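Local coordinates for HIAXHD3 (PDB 3ZXK), which hydrolyses alpha-L-arabinofuranosyl side chains, probably of arabinoxylan, as a family 43 glycoside hydrolase whose active site has been a target for engineering in endo-xylanase activity, at residues A[207-212]-A[234-239]; A[246-251]-A[263-268]; A[385-390]-A[457-462]; A[395-400]-A[407-412]. All blocks are in the same frame, centred on the assembly; numbering follows the deposited sequence.

Contact 1 of 4, residues A[207-212]-A[234-239]; sequences VTRPAD and VSRIQG. With AHR (alpha-L-arabinofuranose), chain C.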
loop_
_atom_site.group_PDB
_atom_site.type_symbol
_atom_site.label_atom_id
_atom_site.label_comp_id
_atom_site.label_asym_id
_atom_site.label_seq_id
_atom_site.Cartn_x
_atom_site.Cartn_y
_atom_site.Cartn_z
ATOM N N VAL A 207 -0.591 19.704 -6.400
ATOM C CA VAL A 207 -1.647 19.473 -5.404
ATOM C C VAL A 207 -2.873 18.868 -6.066
ATOM O O VAL A 207 -3.068 19.036 -7.270
ATOM C CB VAL A 207 -2.047 20.777 -4.636
ATOM C CG1 VAL A 207 -0.860 21.390 -3.904
ATOM C CG2 VAL A 207 -2.632 21.839 -5.590
ATOM N N THR A 208 -3.676 18.166 -5.276
ATOM C CA THR A 208 -4.941 17.619 -5.743
ATOM C C THR A 208 -6.107 18.376 -5.149
ATOM O O THR A 208 -6.054 18.798 -3.981
ATOM C CB THR A 208 -5.080 16.097 -5.438
ATOM O OG1 THR A 208 -6.282 15.565 -6.031
ATOM C CG2 THR A 208 -5.136 15.810 -3.944
ATOM N N ARG A 209 -7.168 18.507 -5.952
ATOM C CA ARG A 209 -8.484 18.848 -5.435
ATOM C C ARG A 209 -9.253 17.518 -5.283
ATOM O O ARG A 209 -9.618 16.885 -6.287
ATOM C CB ARG A 209 -9.211 19.799 -6.380
ATOM C CG ARG A 209 -10.588 20.155 -5.830
ATOM C CD ARG A 209 -11.433 20.921 -6.823
ATOM N NE ARG A 209 -11.815 20.111 -7.984
ATOM C CZ ARG A 209 -12.475 20.595 -9.028
ATOM N NH1 ARG A 209 -12.832 21.873 -9.041
ATOM N NH2 ARG A 209 -12.788 19.807 -10.048
ATOM N N PRO A 210 -9.443 17.052 -4.039
ATOM C CA PRO A 210 -10.043 15.729 -3.892
ATOM C C PRO A 210 -11.445 15.679 -4.499
ATOM O O PRO A 210 -12.222 16.592 -4.245
ATOM C CB PRO A 210 -10.178 15.561 -2.372
ATOM C CG PRO A 210 -9.202 16.489 -1.785
ATOM C CD PRO A 210 -9.021 17.626 -2.750
ATOM N N ALA A 211 -11.766 14.662 -5.301
ATOM C CA ALA A 211 -10.856 13.585 -5.731
ATOM C C ALA A 211 -10.759 13.561 -7.243
ATOM O O ALA A 211 -10.658 12.488 -7.844
ATOM C CB ALA A 211 -11.348 12.234 -5.248
ATOM N N ASP A 212 -10.822 14.720 -7.883
ATOM C CA ASP A 212 -11.033 14.717 -9.325
ATOM C C ASP A 212 -10.096 15.603 -10.136
ATOM O O ASP A 212 -10.219 15.629 -11.357
ATOM C CB ASP A 212 -12.502 15.067 -9.643
ATOM C CG ASP A 212 -12.892 16.475 -9.212
ATOM O OD1 ASP A 212 -12.127 17.157 -8.490
ATOM O OD2 ASP A 212 -13.988 16.915 -9.626
ATOM N N VAL A 234 -4.799 18.254 -14.548
ATOM C CA VAL A 234 -5.955 17.495 -15.022
ATOM C C VAL A 234 -7.165 17.911 -14.219
ATOM O O VAL A 234 -7.062 18.234 -13.028
ATOM C CB VAL A 234 -5.818 15.954 -14.921
ATOM C CG1 VAL A 234 -4.730 15.405 -15.839
ATOM C CG2 VAL A 234 -5.687 15.499 -13.470
ATOM N N SER A 235 -8.329 17.873 -14.847
ATOM C CA SER A 235 -9.560 18.097 -14.088
ATOM C C SER A 235 -10.649 17.268 -14.701
ATOM O O SER A 235 -11.041 17.494 -15.867
ATOM C CB SER A 235 -9.939 19.575 -14.070
ATOM O OG SER A 235 -11.120 19.779 -13.303
ATOM N N ARG A 236 -11.097 16.281 -13.929
ATOM C CA ARG A 236 -12.155 15.350 -14.345
ATOM C C ARG A 236 -11.821 14.762 -15.717
ATOM O O ARG A 236 -12.692 14.645 -16.576
ATOM C CB ARG A 236 -13.522 16.050 -14.348
ATOM C CG ARG A 236 -13.899 16.609 -12.969
ATOM C CD ARG A 236 -15.319 17.186 -12.903
ATOM N NE ARG A 236 -16.333 16.133 -13.003
ATOM C CZ ARG A 236 -16.751 15.378 -11.992
ATOM N NH1 ARG A 236 -16.243 15.535 -10.770
ATOM N NH2 ARG A 236 -17.676 14.442 -12.214
ATOM N N ILE A 237 -10.546 14.416 -15.925
ATOM C CA ILE A 237 -10.119 13.763 -17.177
ATOM C C ILE A 237 -10.736 12.355 -17.290
ATOM O O ILE A 237 -10.877 11.655 -16.296
ATOM C CB ILE A 237 -8.579 13.706 -17.300
ATOM C CG1 ILE A 237 -8.146 13.531 -18.765
ATOM C CG2 ILE A 237 -7.987 12.642 -16.372
ATOM C CD1 ILE A 237 -6.649 13.710 -18.967
ATOM N N GLN A 238 -11.139 11.969 -18.499
ATOM C CA GLN A 238 -11.665 10.626 -18.736
ATOM C C GLN A 238 -10.534 9.644 -19.042
ATOM O O GLN A 238 -9.524 10.042 -19.621
ATOM C CB GLN A 238 -12.704 10.643 -19.869
ATOM C CG GLN A 238 -13.984 11.398 -19.534
ATOM C CD GLN A 238 -14.803 10.733 -18.430
ATOM O OE1 GLN A 238 -14.938 9.504 -18.388
ATOM N NE2 GLN A 238 -15.367 11.546 -17.531
ATOM N N GLY A 239 -10.716 8.377 -18.658
ATOM C CA GLY A 239 -9.698 7.328 -18.851
ATOM C C GLY A 239 -8.636 7.329 -17.755
ATOM O O GLY A 239 -8.577 8.231 -16.940
HETATM O O5 AHR C . -12.426 9.182 -3.875
HETATM C C5 AHR C . -11.803 8.461 -2.793
HETATM C C4 AHR C . -10.651 9.246 -2.159
HETATM O O4 AHR C . -11.114 10.493 -1.647
HETATM C C3 AHR C . -9.514 9.677 -3.081
HETATM O O3 AHR C . -8.568 8.645 -3.319
HETATM C C2 AHR C . -8.850 10.812 -2.350
HETATM O O2 AHR C . -8.346 11.812 -3.256
HETATM C C1 AHR C . -9.990 11.385 -1.534
HETATM O O HOH W 1 -8.853 14.047 -13.311
#

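Contact 2 of 4, residues A[246-251]-A[263-268]; sequences FAHQGG and VAFMDA. With AHR (alpha-L-arabinofuranose), chain C.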
loop_
_atom_site.group_PDB
_atom_site.type_symbol
_atom_site.label_atom_id
_atom_site.label_comp_id
_atom_site.label_asym_id
_atom_site.label_seq_id
_atom_site.Cartn_x
_atom_site.Cartn_y
_atom_site.Cartn_z
ATOM N N PHE A 246 -11.418 9.255 -10.894
ATOM C CA PHE A 246 -10.576 10.071 -11.743
ATOM C C PHE A 246 -9.132 9.961 -11.351
ATOM O O PHE A 246 -8.807 9.858 -10.157
ATOM C CB PHE A 246 -10.947 11.546 -11.585
ATOM C CG PHE A 246 -12.326 11.857 -12.014
ATOM C CD1 PHE A 246 -12.602 12.047 -13.366
ATOM C CD2 PHE A 246 -13.368 11.905 -11.091
ATOM C CE1 PHE A 246 -13.904 12.312 -13.794
ATOM C CE2 PHE A 246 -14.669 12.193 -11.512
ATOM C CZ PHE A 246 -14.934 12.383 -12.867
ATOM N N ALA A 247 -8.275 9.980 -12.365
ATOM C CA ALA A 247 -6.825 10.107 -12.186
ATOM C C ALA A 247 -6.512 11.398 -11.460
ATOM O O ALA A 247 -6.932 12.477 -11.893
ATOM C CB ALA A 247 -6.126 10.072 -13.553
ATOM N N HIS A 248 -5.818 11.280 -10.317
ATOM C CA HIS A 248 -5.455 12.475 -9.544
ATOM C C HIS A 248 -4.365 12.174 -8.571
ATOM O O HIS A 248 -3.986 10.997 -8.392
ATOM C CB HIS A 248 -6.698 13.036 -8.834
ATOM C CG HIS A 248 -7.226 12.168 -7.718
ATOM N ND1 HIS A 248 -7.782 10.945 -7.920
ATOM C CD2 HIS A 248 -7.257 12.383 -6.351
ATOM C CE1 HIS A 248 -8.138 10.416 -6.727
ATOM N NE2 HIS A 248 -7.838 11.304 -5.776
ATOM N N GLN A 249 -3.863 13.232 -7.915
ATOM C CA GLN A 249 -2.817 13.132 -6.905
ATOM C C GLN A 249 -1.541 12.533 -7.555
ATOM O O GLN A 249 -1.294 12.742 -8.760
ATOM C CB GLN A 249 -3.322 12.407 -5.648
ATOM C CG GLN A 249 -2.703 12.965 -4.376
ATOM C CD GLN A 249 -3.398 12.486 -3.117
ATOM O OE1 GLN A 249 -4.599 12.164 -3.133
ATOM N NE2 GLN A 249 -2.634 12.420 -2.002
ATOM N N GLY A 250 -0.691 11.835 -6.812
ATOM C CA GLY A 250 0.526 11.310 -7.455
ATOM C C GLY A 250 1.587 12.392 -7.626
ATOM O O GLY A 250 1.592 13.406 -6.914
ATOM N N GLY A 251 2.475 12.199 -8.590
ATOM C CA GLY A 251 3.571 13.147 -8.776
ATOM C C GLY A 251 4.182 13.016 -10.143
ATOM O O GLY A 251 3.761 12.192 -10.960
ATOM N N VAL A 263 2.632 10.432 -12.857
ATOM C CA VAL A 263 2.170 9.152 -12.299
ATOM C C VAL A 263 1.067 9.527 -11.329
ATOM O O VAL A 263 1.325 10.120 -10.288
ATOM C CB VAL A 263 3.281 8.373 -11.549
ATOM C CG1 VAL A 263 2.764 7.018 -11.111
ATOM C CG2 VAL A 263 4.487 8.183 -12.452
ATOM N N ALA A 264 -0.165 9.198 -11.684
ATOM C CA ALA A 264 -1.321 9.533 -10.822
ATOM C C ALA A 264 -1.919 8.238 -10.296
ATOM O O ALA A 264 -1.423 7.154 -10.632
ATOM C CB ALA A 264 -2.380 10.333 -11.599
ATOM N N PHE A 265 -2.973 8.291 -9.478
ATOM C CA PHE A 265 -3.680 7.038 -9.250
ATOM C C PHE A 265 -5.164 7.196 -9.470
ATOM O O PHE A 265 -5.692 8.328 -9.493
ATOM C CB PHE A 265 -3.388 6.419 -7.849
ATOM C CG PHE A 265 -3.666 7.350 -6.712
ATOM C CD1 PHE A 265 -4.965 7.483 -6.211
ATOM C CD2 PHE A 265 -2.631 8.102 -6.141
ATOM C CE1 PHE A 265 -5.231 8.352 -5.155
ATOM C CE2 PHE A 265 -2.891 8.948 -5.085
ATOM C CZ PHE A 265 -4.181 9.074 -4.589
ATOM N N MET A 266 -5.818 6.044 -9.647
ATOM C CA MET A 266 -7.258 5.913 -9.863
ATOM C C MET A 266 -7.909 5.369 -8.592
ATOM O O MET A 266 -7.291 4.545 -7.898
ATOM C CB MET A 266 -7.522 4.887 -10.976
ATOM C CG MET A 266 -6.855 5.172 -12.315
ATOM S SD MET A 266 -7.432 6.686 -13.124
ATOM C CE MET A 266 -9.193 6.388 -13.336
ATOM N N ASP A 267 -9.163 5.753 -8.344
ATOM C CA ASP A 267 -9.999 5.156 -7.280
ATOM C C ASP A 267 -10.664 3.838 -7.734
ATOM O O ASP A 267 -11.881 3.743 -7.891
ATOM C CB ASP A 267 -11.028 6.162 -6.721
ATOM C CG ASP A 267 -10.375 7.302 -5.921
ATOM O OD1 ASP A 267 -9.349 7.058 -5.261
ATOM O OD2 ASP A 267 -10.894 8.449 -5.957
ATOM N N ALA A 268 -9.846 2.815 -7.949
ATOM C CA ALA A 268 -10.297 1.563 -8.537
ATOM C C ALA A 268 -10.855 0.586 -7.496
ATOM O O ALA A 268 -10.518 -0.603 -7.514
ATOM C CB ALA A 268 -9.145 0.933 -9.313
HETATM O O5 AHR C . -12.426 9.182 -3.875
HETATM C C5 AHR C . -11.803 8.461 -2.793
HETATM C C4 AHR C . -10.651 9.246 -2.159
HETATM O O4 AHR C . -11.114 10.493 -1.647
HETATM C C3 AHR C . -9.514 9.677 -3.081
HETATM O O3 AHR C . -8.568 8.645 -3.319
HETATM C C2 AHR C . -8.850 10.812 -2.350
HETATM O O2 AHR C . -8.346 11.812 -3.256
HETATM C C1 AHR C . -9.990 11.385 -1.534
HETATM O O HOH W 2 -11.714 9.939 -8.146
#

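Contact 3 of 4, residues A[385-390]-A[457-462]; sequences FRLDVR and IWLRID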
loop_
_atom_site.group_PDB
_atom_site.type_symbol
_atom_site.label_atom_id
_atom_site.label_comp_id
_atom_site.label_asym_id
_atom_site.label_seq_id
_atom_site.Cartn_x
_atom_site.Cartn_y
_atom_site.Cartn_z
ATOM N N PHE A 385 -3.775 -20.367 0.222
ATOM C CA PHE A 385 -2.949 -20.636 1.395
ATOM C C PHE A 385 -2.919 -22.130 1.674
ATOM O O PHE A 385 -3.958 -22.800 1.638
ATOM C CB PHE A 385 -3.508 -19.918 2.620
ATOM C CG PHE A 385 -3.334 -18.421 2.601
ATOM C CD1 PHE A 385 -2.153 -17.834 3.083
ATOM C CD2 PHE A 385 -4.353 -17.599 2.115
ATOM C CE1 PHE A 385 -2.019 -16.453 3.088
ATOM C CE2 PHE A 385 -4.213 -16.225 2.130
ATOM C CZ PHE A 385 -3.053 -15.649 2.613
ATOM N N ARG A 386 -1.735 -22.647 1.977
ATOM C CA ARG A 386 -1.541 -24.053 2.308
ATOM C C ARG A 386 -1.107 -24.113 3.781
ATOM O O ARG A 386 -0.127 -23.463 4.161
ATOM C CB ARG A 386 -0.488 -24.651 1.369
ATOM C CG ARG A 386 -0.269 -26.140 1.547
ATOM C CD ARG A 386 0.964 -26.598 0.803
ATOM N NE ARG A 386 1.140 -28.034 0.921
ATOM C CZ ARG A 386 2.053 -28.715 0.247
ATOM N NH1 ARG A 386 2.869 -28.088 -0.599
ATOM N NH2 ARG A 386 2.145 -30.024 0.408
ATOM N N LEU A 387 -1.870 -24.831 4.608
ATOM C CA LEU A 387 -1.666 -24.845 6.072
ATOM C C LEU A 387 -1.561 -26.227 6.660
ATOM O O LEU A 387 -2.140 -27.185 6.126
ATOM C CB LEU A 387 -2.776 -24.085 6.804
ATOM C CG LEU A 387 -2.933 -22.608 6.438
ATOM C CD1 LEU A 387 -3.988 -22.441 5.359
ATOM C CD2 LEU A 387 -3.289 -21.834 7.688
ATOM N N ASP A 388 -0.798 -26.336 7.742
ATOM C CA ASP A 388 -0.878 -27.488 8.643
ATOM C C ASP A 388 -1.548 -26.995 9.950
ATOM O O ASP A 388 -0.990 -26.145 10.650
ATOM C CB ASP A 388 0.530 -28.020 8.905
ATOM C CG ASP A 388 0.596 -29.154 9.939
ATOM O OD1 ASP A 388 -0.403 -29.472 10.639
ATOM O OD2 ASP A 388 1.710 -29.716 10.078
ATOM N N VAL A 389 -2.738 -27.501 10.266
ATOM C CA VAL A 389 -3.498 -26.952 11.395
ATOM C C VAL A 389 -3.623 -27.924 12.581
ATOM O O VAL A 389 -4.465 -27.748 13.469
ATOM C CB VAL A 389 -4.912 -26.454 10.980
ATOM C CG1 VAL A 389 -4.817 -25.370 9.897
ATOM C CG2 VAL A 389 -5.784 -27.611 10.527
ATOM N N ARG A 390 -2.754 -28.939 12.615
ATOM C CA ARG A 390 -2.785 -29.926 13.700
ATOM C C ARG A 390 -2.594 -29.304 15.078
ATOM O O ARG A 390 -3.106 -29.836 16.074
ATOM C CB ARG A 390 -1.809 -31.064 13.488
ATOM C CG ARG A 390 -2.193 -31.955 12.317
ATOM C CD ARG A 390 -1.085 -32.923 11.990
ATOM N NE ARG A 390 0.161 -32.190 11.760
ATOM C CZ ARG A 390 1.368 -32.750 11.768
ATOM N NH1 ARG A 390 1.491 -34.048 11.995
ATOM N NH2 ARG A 390 2.452 -32.018 11.545
ATOM N N ILE A 457 -4.052 -28.687 4.503
ATOM C CA ILE A 457 -5.305 -28.102 4.047
ATOM C C ILE A 457 -5.042 -26.866 3.205
ATOM O O ILE A 457 -4.221 -26.021 3.567
ATOM C CB ILE A 457 -6.252 -27.778 5.229
ATOM C CG1 ILE A 457 -7.570 -27.188 4.723
ATOM C CG2 ILE A 457 -5.599 -26.809 6.213
ATOM C CD1 ILE A 457 -8.712 -27.375 5.698
ATOM N N TRP A 458 -5.733 -26.771 2.075
ATOM C CA TRP A 458 -5.534 -25.681 1.149
ATOM C C TRP A 458 -6.784 -24.872 1.120
ATOM O O TRP A 458 -7.896 -25.413 0.972
ATOM C CB TRP A 458 -5.250 -26.204 -0.245
ATOM C CG TRP A 458 -4.030 -27.093 -0.341
ATOM C CD1 TRP A 458 -3.764 -28.287 0.348
ATOM C CD2 TRP A 458 -2.899 -26.932 -1.273
ATOM N NE1 TRP A 458 -2.554 -28.818 -0.054
ATOM C CE2 TRP A 458 -1.989 -28.053 -1.020
ATOM C CE3 TRP A 458 -2.549 -25.981 -2.231
ATOM C CZ2 TRP A 458 -0.797 -28.210 -1.723
ATOM C CZ3 TRP A 458 -1.345 -26.145 -2.925
ATOM C CH2 TRP A 458 -0.488 -27.236 -2.673
ATOM N N LEU A 459 -6.611 -23.576 1.286
ATOM C CA LEU A 459 -7.713 -22.642 1.370
ATOM C C LEU A 459 -7.581 -21.606 0.262
ATOM O O LEU A 459 -6.557 -20.904 0.173
ATOM C CB LEU A 459 -7.735 -21.965 2.746
ATOM C CG LEU A 459 -7.972 -22.911 3.931
ATOM C CD1 LEU A 459 -7.865 -22.140 5.250
ATOM C CD2 LEU A 459 -9.321 -23.653 3.802
ATOM N N ARG A 460 -8.643 -21.460 -0.515
ATOM C CA ARG A 460 -8.620 -20.657 -1.724
ATOM C C ARG A 460 -9.674 -19.569 -1.757
ATOM O O ARG A 460 -10.842 -19.825 -1.492
ATOM C CB ARG A 460 -8.788 -21.597 -2.934
ATOM C CG ARG A 460 -8.945 -20.934 -4.308
ATOM C CD ARG A 460 -8.885 -21.950 -5.442
ATOM N NE ARG A 460 -9.801 -21.529 -6.498
ATOM C CZ ARG A 460 -10.337 -22.347 -7.399
ATOM N NH1 ARG A 460 -9.992 -23.626 -7.423
ATOM N NH2 ARG A 460 -11.186 -21.869 -8.299
ATOM N N ILE A 461 -9.245 -18.363 -2.117
ATOM C CA ILE A 461 -10.135 -17.198 -2.221
ATOM C C ILE A 461 -10.086 -16.700 -3.668
ATOM O O ILE A 461 -9.021 -16.274 -4.149
ATOM C CB ILE A 461 -9.697 -16.048 -1.281
ATOM C CG1 ILE A 461 -9.684 -16.457 0.204
ATOM C CG2 ILE A 461 -10.592 -14.823 -1.450
ATOM C CD1 ILE A 461 -9.085 -15.405 1.119
ATOM N N ASP A 462 -11.214 -16.718 -4.365
ATOM C CA ASP A 462 -11.241 -16.198 -5.762
ATOM C C ASP A 462 -11.919 -14.835 -5.695
ATOM O O ASP A 462 -13.140 -14.750 -5.537
ATOM C CB ASP A 462 -12.038 -17.116 -6.718
ATOM C CG ASP A 462 -11.298 -18.387 -7.102
ATOM O OD1 ASP A 462 -10.271 -18.699 -6.458
ATOM O OD2 ASP A 462 -11.777 -19.094 -8.039
#

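Contact 4 of 4, residues A[395-400]-A[407-412]; sequences GDRAGA and AAYIGV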
loop_
_atom_site.group_PDB
_atom_site.type_symbol
_atom_site.label_atom_id
_atom_site.label_comp_id
_atom_site.label_asym_id
_atom_site.label_seq_id
_atom_site.Cartn_x
_atom_site.Cartn_y
_atom_site.Cartn_z
ATOM N N GLY A 395 -11.252 -23.887 20.748
ATOM C CA GLY A 395 -11.682 -22.511 20.563
ATOM C C GLY A 395 -10.910 -21.749 19.496
ATOM O O GLY A 395 -11.226 -20.612 19.217
ATOM N N ASP A 396 -9.887 -22.356 18.896
ATOM C CA ASP A 396 -9.088 -21.652 17.898
ATOM C C ASP A 396 -9.830 -21.524 16.569
ATOM O O ASP A 396 -10.664 -22.387 16.200
ATOM C CB ASP A 396 -7.745 -22.338 17.663
ATOM C CG ASP A 396 -6.770 -22.207 18.858
ATOM O OD1 ASP A 396 -7.118 -21.525 19.825
ATOM O OD2 ASP A 396 -5.686 -22.839 18.838
ATOM N N ARG A 397 -9.579 -20.405 15.892
ATOM C CA ARG A 397 -10.167 -20.124 14.602
ATOM C C ARG A 397 -9.008 -19.648 13.714
ATOM O O ARG A 397 -8.313 -18.694 14.048
ATOM C CB ARG A 397 -11.265 -19.062 14.753
ATOM C CG ARG A 397 -12.418 -19.472 15.669
ATOM C CD ARG A 397 -13.512 -18.446 15.612
ATOM N NE ARG A 397 -14.627 -18.904 16.433
ATOM C CZ ARG A 397 -15.680 -18.154 16.750
ATOM N NH1 ARG A 397 -15.767 -16.913 16.261
ATOM N NH2 ARG A 397 -16.650 -18.637 17.534
ATOM N N ALA A 398 -8.789 -20.307 12.589
ATOM C CA ALA A 398 -7.694 -19.911 11.705
ATOM C C ALA A 398 -8.166 -20.021 10.255
ATOM O O ALA A 398 -9.126 -20.767 9.980
ATOM C CB ALA A 398 -6.496 -20.813 11.938
ATOM N N GLY A 399 -7.561 -19.262 9.356
ATOM C CA GLY A 399 -7.926 -19.395 7.942
ATOM C C GLY A 399 -7.506 -18.306 6.996
ATOM O O GLY A 399 -6.616 -17.512 7.288
ATOM N N ALA A 400 -8.193 -18.279 5.863
ATOM C CA ALA A 400 -7.899 -17.368 4.790
ATOM C C ALA A 400 -9.034 -16.351 4.671
ATOM O O ALA A 400 -10.190 -16.714 4.454
ATOM C CB ALA A 400 -7.686 -18.125 3.474
ATOM N N ALA A 407 -15.851 -8.076 5.593
ATOM C CA ALA A 407 -14.950 -9.208 5.363
ATOM C C ALA A 407 -15.654 -10.574 5.390
ATOM O O ALA A 407 -16.752 -10.715 5.891
ATOM C CB ALA A 407 -13.834 -9.163 6.394
ATOM N N ALA A 408 -14.972 -11.606 4.901
ATOM C CA ALA A 408 -15.465 -12.983 4.946
ATOM C C ALA A 408 -14.241 -13.852 4.910
ATOM O O ALA A 408 -13.171 -13.416 4.439
ATOM C CB ALA A 408 -16.365 -13.306 3.741
ATOM N N TYR A 409 -14.389 -15.091 5.365
ATOM C CA TYR A 409 -13.284 -16.023 5.359
ATOM C C TYR A 409 -13.718 -17.470 5.205
ATOM O O TYR A 409 -14.890 -17.791 5.430
ATOM C CB TYR A 409 -12.406 -15.864 6.590
ATOM C CG TYR A 409 -12.934 -16.265 7.961
ATOM C CD1 TYR A 409 -13.090 -17.629 8.321
ATOM C CD2 TYR A 409 -13.177 -15.303 8.944
ATOM C CE1 TYR A 409 -13.489 -18.000 9.601
ATOM C CE2 TYR A 409 -13.568 -15.656 10.230
ATOM C CZ TYR A 409 -13.744 -17.013 10.541
ATOM O OH TYR A 409 -14.076 -17.410 11.802
ATOM N N ILE A 410 -12.772 -18.313 4.779
ATOM C CA ILE A 410 -12.943 -19.753 4.850
ATOM C C ILE A 410 -11.824 -20.232 5.783
ATOM O O ILE A 410 -10.674 -19.748 5.708
ATOM C CB ILE A 410 -12.881 -20.439 3.468
ATOM C CG1 ILE A 410 -13.249 -21.924 3.612
ATOM C CG2 ILE A 410 -11.525 -20.214 2.796
ATOM C CD1 ILE A 410 -13.502 -22.618 2.291
ATOM N N GLY A 411 -12.142 -21.128 6.702
ATOM C CA GLY A 411 -11.138 -21.510 7.680
ATOM C C GLY A 411 -11.518 -22.730 8.451
ATOM O O GLY A 411 -12.430 -23.481 8.066
ATOM N N VAL A 412 -10.778 -22.941 9.531
ATOM C CA VAL A 412 -10.963 -24.107 10.381
ATOM C C VAL A 412 -11.284 -23.623 11.783
ATOM O O VAL A 412 -10.633 -22.704 12.302
ATOM C CB VAL A 412 -9.701 -24.999 10.429
ATOM C CG1 VAL A 412 -9.889 -26.221 11.355
ATOM C CG2 VAL A 412 -9.317 -25.463 9.027
HETATM O O HOH W 3 -14.933 -15.633 13.577
#

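Contact 1 of 4, residues A[207-212]-A[234-239]
Asp212 and Arg236 join two loop ends by a salt bridge and a backbone hydrogen bond, a surface contact of the catalytic domain, where strand 202-209 runs out and the chain has just left strand 234-235. The side-chain bond runs from Arg236 NH1 to Asp212 OD2 over 2.9 Å. It uses the anti lone pair of that oxygen and lies in the guanidinium plane, while carboxylate and guanidinium are turned 76° against each other. Arg209 approaches the same carboxylate from within its own segment: its NE donates to Asp212 OD1 at 3.0 Å on the syn side, and NH2 adds weak bonds to both oxygens. A bend at chi3 (67°) brings Arg209 NE to OD1. Two arginines thus share one acid, and the carboxylate would probably offset the repulsion between their like charges. Between the backbones, Arg236 N donates to Asp212 O at 2.8 Å, and a water donates to Asp212 O and accepts from Ile237 N. One residue before Asp212, after a cis peptide bond, Ala211 CB lies 3.5 Å from O5 of the arabinofuranose. This salt-bridge network borders the glycan pocket of a family 43 five-bladed beta-propeller.

Contact 2 of 4, residues A[246-251]-A[263-268]
His248 and Phe265 pair across an antiparallel beta hairpin of the catalytic beta-propeller, with a beta bulge between this pair and the next, Gly251 with Val263. Mutual backbone hydrogen bonds hold each pair. From CB, the His248 side chain sets out with CG between the backbone N and the carbonyl carbon (chi1 69°), on the same face of the sheet as Phe265. ND1 donates to Phe246 O at 2.7 Å, close to the ring plane, which restrains the rotation of the imidazole. CE1 lies 3.5 Å from Asp267 OD2, and the face of the ring receives the edge of Phe265 in an edge-to-face pair with planes at 58°. CD2 faces O2 of the arabinofuranose at 3.3 Å, and at the tip NE2 shares a hydrogen bond of 2.6 Å with the same O2. An alanine here would probably leave that sugar hydroxyl and Phe246 O without their imidazole partner and open a gap beside the Phe265 edge. Gln249 runs alongside Phe265, its CB 3.5 Å from CE2 of that ring. A CB on Gly250 would collide with Val263 O and Ala264 CA, and the backbone angles there by themselves call for glycine. Arg273 also bonds the sugar. Asp267 OD1 accepts from O3 of the arabinofuranose at 2.6 Å and Asp267 OD2 from its O5 at 2.7 Å, OD2 taking a further hydrogen from a water bound to Phe246 N.

Contact 3 of 4, residues A[385-390]-A[457-462]
Arg386 lies alongside Trp458 on one face of the sheet, both side chains pointing the same way. The stacking is CH-pi at its root: Arg386 CG sits 3.8 Å from the centroid of the five-membered ring, 18° off its normal. Farther out the guanidinium lies over the CZ2 corner of the six-membered ring, its plane 25° from that of the indole and NE 3.3 Å from Trp458 CZ2. CG anti to the backbone N (chi1 -176°) starts the extended chain that keeps to the ring face. Asp456 ties the polar ends together, in a salt bridge with Arg386 NE and a hydrogen bond from Trp458 NE1. A serine in place of Arg386 would probably leave Asp456 without its charged mate and uncover that face of the indole. The backbone bonds belong to neighbouring antiparallel strands of the concanavalin A-like beta-sandwich, where Phe385 pairs with Leu459 and Leu387 with Ile457, each through two hydrogen bonds; Arg386 and Trp458 form the non-hydrogen-bonded pair between them. Apolar contacts occupy the opposite face. Leu387 CD1 meets Leu459 CD1 at 3.9 Å, the two side chains crossing at about a right angle, while Ile457 CG2 touches both Leu387 CB and Val389 CG1, each at 4.0 Å.

Contact 4 of 4, residues A[395-400]-A[407-412]
Gly399 and Gly411 face each other as a non-hydrogen-bonded pair, their CA atoms 3.9 Å apart. A CB on Gly399 would run into Ile410 O and Gly411 CA, and one on Gly411 into Ala398 O, so this close approach depends on the absence of both side chains. Gly411 CA instead makes a CA-H...O contact of 3.1 Å with Ala398 O. Hydrogen-bonded pairs flank the glycines: Ala398 with Val412 and Ala400 with Ile410, each closed by two backbone bonds, the longest being Ile410 N to Ala400 O at 3.1 Å. Apolar contact between side chains is slight, with Ala400 CB 4.4 Å from Ile410 CG2.

On the face of the glycines, Tyr409 CB packs 3.2 Å from Ala400 O. Its CG stands between the backbone N and the carbonyl carbon (chi1 69°), and the ring reaches toward Arg397, whose CD is 4.0 Å from Tyr409 OH. The two side chains cross at about a right angle. A water lying in the ring plane joins them, 2.7 Å from Tyr409 OH and accepting from Arg397 NH1.

Farther out, Trp413 contacts both groups and probably helps to position them: its NE1 is hydrogen-bonded to Tyr409 OH and its ring makes a cation-pi contact with Arg397. Phe513, on strand 509-516 beyond strand 396-403, meets the Tyr409 ring. On the other face, Ala400 packs on Leu459 and Ile461 and Val412 on Ile457, so that this hairpin of one sheet packs face to face against the other, as in a concanavalin A-like beta-sandwich.

How the contacts relate
Contacts 1 and 2 adjoin in the catalytic domain, their centres 8 Å apart, and both touch the bound arabinofuranose: contact 2 supplies hydrogen bonds to it, contact 1 an apolar flank. They also pack directly, with Thr208 OG1 3.3 Å from His248 CD2 and Arg236 CA 3.5 Å from Phe246 CD1. Contacts 3 and 4 belong to opposing sheets of the C-terminal beta-sandwich, with centres about 10 Å apart; Phe385 CD2 meets Ala400 CB at 3.6 Å, and contact 4 is nested in the chain loop that contact 3 closes. Between the two pairs of contacts, centres lie about 34 to 42 Å apart, and contacts 3 and 4 touch neither contact 1 nor contact 2.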